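Local coordinates for branched-chain amino acid aminotransferase (Thermoproteus uzoniensis, PDB 5CE8) that catalyses the pyridoxal 5'-phosphate-dependent transfer of amino groups between branched-chain L-amino acids and 2-oxoglutarate, and also accepts R-amines, at the interface of chains A and B. Numbering follows the deposited sequence. Chains: chain A/B, Branched-chain amino acid aminotransferase.

The interface of chains A and B. Residues chain A 192, 245-247; chain B 154, 158-160.
A:Glu247 reaches across to chain B and meets B:Met160 at its root, B:Pro158 midway, and B:Thr154 and the backbone N of B:Met160 at its tip. It sits in the first turn of the short helix 246-250 of chain A; its partners belong to a loop of chain B. Starting at the root, CB of A:Glu247 packs on CB of B:Met160 at 3.5 Å, with the methionine sulfur a little further off. One atom on, CG of A:Glu247 rests against the ring of B:Pro158, 3.6 Å from its CB, the side chain crossing the proline at about a right angle. CG lies anti to the carbonyl carbon, and the chain then bends at its second torsion, which turns the carboxylate toward the loop of chain B.

At the tip the two oxygens divide the work. OE2 of A:Glu247 takes the backbone N-H of B:Met160 on its anti lone pair, N to OE2 3.0 Å, and the bond is nearly straight, 165° at the hydrogen. The backbone N of B:Val159 lies almost as near, but its N-H is aimed away from the carboxylate, so the closeness makes no bond. OE1 of A:Glu247 accepts from the hydroxyl OG1 of B:Thr154 at 2.8 Å, met on the syn side and 20° out of the carboxylate plane. Being gripped at both oxygens should fix the rotation of the carboxylate. The threonine hydroxyl is anti to its own backbone nitrogen (chi1 178°), which brings it to the glutamate.

Water 1 bridges the same pair, 2.8 Å from OE1 of A:Glu247 and also bonded to the backbone O of B:Thr154. On the other flank, the hydroxyl OG1 of A:Thr245 lies 3.4 Å from the sulfur SD of B:Met160. The patch is a part of a larger contact between subunits of the hexameric deposited assembly; the structure alone does not show that it forms in solution. Water 2 joins the loop carbonyl of A:Gly192, 2.8 Å from its O, to the first backbone N of helix 246-250, that of A:Arg246.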
ATOM      1  N   GLY A 192      -4.717   7.333   2.353  1.00 18.10           N
ATOM      2  CA  GLY A 192      -5.375   8.386   1.593  1.00 19.45           C
ATOM      3  C   GLY A 192      -6.475   9.170   2.277  1.00 19.20           C
ATOM      4  O   GLY A 192      -7.141   9.914   1.630  1.00 16.57           O
ATOM      5  N   THR A 245     -12.606  11.495   3.891  1.00 22.27           N
ATOM      6  CA  THR A 245     -11.893  11.630   2.636  1.00 20.02           C
ATOM      7  C   THR A 245     -11.704  13.131   2.249  1.00 19.38           C
ATOM      8  O   THR A 245     -12.355  13.997   2.741  1.00 15.70           O
ATOM      9  CB  THR A 245     -12.655  10.971   1.533  1.00 19.93           C
ATOM     10  OG1 THR A 245     -13.901  11.620   1.457  1.00 19.70           O
ATOM     11  CG2 THR A 245     -12.880   9.529   1.862  1.00 24.78           C
ATOM     12  N   ARG A 246     -10.826  13.355   1.307  1.00 17.35           N
ATOM     13  CA  ARG A 246     -10.748  14.577   0.638  1.00 21.29           C
ATOM     14  C   ARG A 246     -12.107  15.126   0.057  1.00 18.17           C
ATOM     15  O   ARG A 246     -12.419  16.245   0.284  1.00 19.24           O
ATOM     16  CB  ARG A 246      -9.699  14.393  -0.378  1.00 22.33           C
ATOM     17  CG  ARG A 246      -9.477  15.443  -1.437  1.00 25.42           C
ATOM     18  CD  ARG A 246      -8.389  14.771  -2.311  1.00 30.35           C
ATOM     19  NE  ARG A 246      -7.652  15.856  -2.694  1.00 34.24           N
ATOM     20  CZ  ARG A 246      -6.367  15.991  -2.809  1.00 25.03           C
ATOM     21  NH1 ARG A 246      -5.484  14.986  -2.883  1.00 22.01           N
ATOM     22  NH2 ARG A 246      -6.086  17.264  -3.027  1.00 19.52           N
ATOM     23  N   GLU A 247     -12.852  14.291  -0.639  1.00 17.98           N
ATOM     24  CA  GLU A 247     -14.229  14.584  -1.082  1.00 16.98           C
ATOM     25  C   GLU A 247     -15.196  15.102  -0.006  1.00 15.04           C
ATOM     26  O   GLU A 247     -15.875  16.074  -0.234  1.00 15.82           O
ATOM     27  CB  GLU A 247     -14.861  13.397  -1.880  1.00 16.25           C
ATOM     28  CG  GLU A 247     -13.944  12.919  -3.043  1.00 17.37           C
ATOM     29  CD  GLU A 247     -13.215  11.716  -2.633  1.00 20.35           C
ATOM     30  OE1 GLU A 247     -12.211  11.878  -1.890  1.00 24.18           O
ATOM     31  OE2 GLU A 247     -13.694  10.650  -3.018  1.00 19.31           O
TER
ATOM     32  N   THR B 154      -9.381   7.297  -3.944  1.00 19.27           N
ATOM     33  CA  THR B 154      -9.472   8.660  -3.493  1.00 20.80           C
ATOM     34  C   THR B 154      -8.140   9.487  -3.624  1.00 19.55           C
ATOM     35  O   THR B 154      -8.170  10.673  -3.976  1.00 17.95           O
ATOM     36  CB  THR B 154     -10.097   8.687  -2.076  1.00 19.43           C
ATOM     37  OG1 THR B 154     -10.144  10.014  -1.616  1.00 19.43           O
ATOM     38  CG2 THR B 154      -9.249   8.028  -1.070  1.00 22.99           C
ATOM     39  N   PRO B 158     -11.359  11.847  -7.229  1.00 19.89           N
ATOM     40  CA  PRO B 158     -12.400  12.073  -6.236  1.00 20.01           C
ATOM     41  C   PRO B 158     -13.624  11.237  -6.487  1.00 20.19           C
ATOM     42  O   PRO B 158     -14.634  11.728  -7.019  1.00 19.24           O
ATOM     43  CB  PRO B 158     -12.698  13.546  -6.372  1.00 22.77           C
ATOM     44  CG  PRO B 158     -12.457  13.831  -7.772  1.00 24.04           C
ATOM     45  CD  PRO B 158     -11.445  12.818  -8.313  1.00 24.89           C
ATOM     46  N   VAL B 159     -13.516   9.977  -6.068  1.00 16.41           N
ATOM     47  CA  VAL B 159     -14.457   8.971  -6.411  1.00 21.12           C
ATOM     48  C   VAL B 159     -15.894   9.237  -5.820  1.00 21.80           C
ATOM     49  O   VAL B 159     -16.861   8.822  -6.415  1.00 23.34           O
ATOM     50  CB  VAL B 159     -13.932   7.501  -6.178  1.00 22.62           C
ATOM     51  CG1 VAL B 159     -12.801   7.116  -7.139  1.00 24.84           C
ATOM     52  CG2 VAL B 159     -13.526   7.242  -4.734  1.00 23.97           C
ATOM     53  N   MET B 160     -16.022  10.023  -4.751  1.00 18.55           N
ATOM     54  CA  MET B 160     -17.320  10.399  -4.250  1.00 18.91           C
ATOM     55  C   MET B 160     -18.017  11.368  -5.240  1.00 20.30           C
ATOM     56  O   MET B 160     -19.199  11.538  -5.089  1.00 19.84           O
ATOM     57  CB  MET B 160     -17.254  11.049  -2.863  1.00 23.16           C
ATOM     58  CG  MET B 160     -16.787  10.015  -1.799  1.00 26.81           C
ATOM     59  SD  MET B 160     -16.682  10.524  -0.090  1.00 30.94           S
ATOM     60  CE  MET B 160     -18.457  10.664   0.147  1.00 29.20           C
TER
HETATM   61  O   HOH W   1     -10.137  12.644  -3.607  1.00 13.55           O
HETATM   62  O   HOH W   2      -8.820  11.342  -0.052  1.00 22.56           O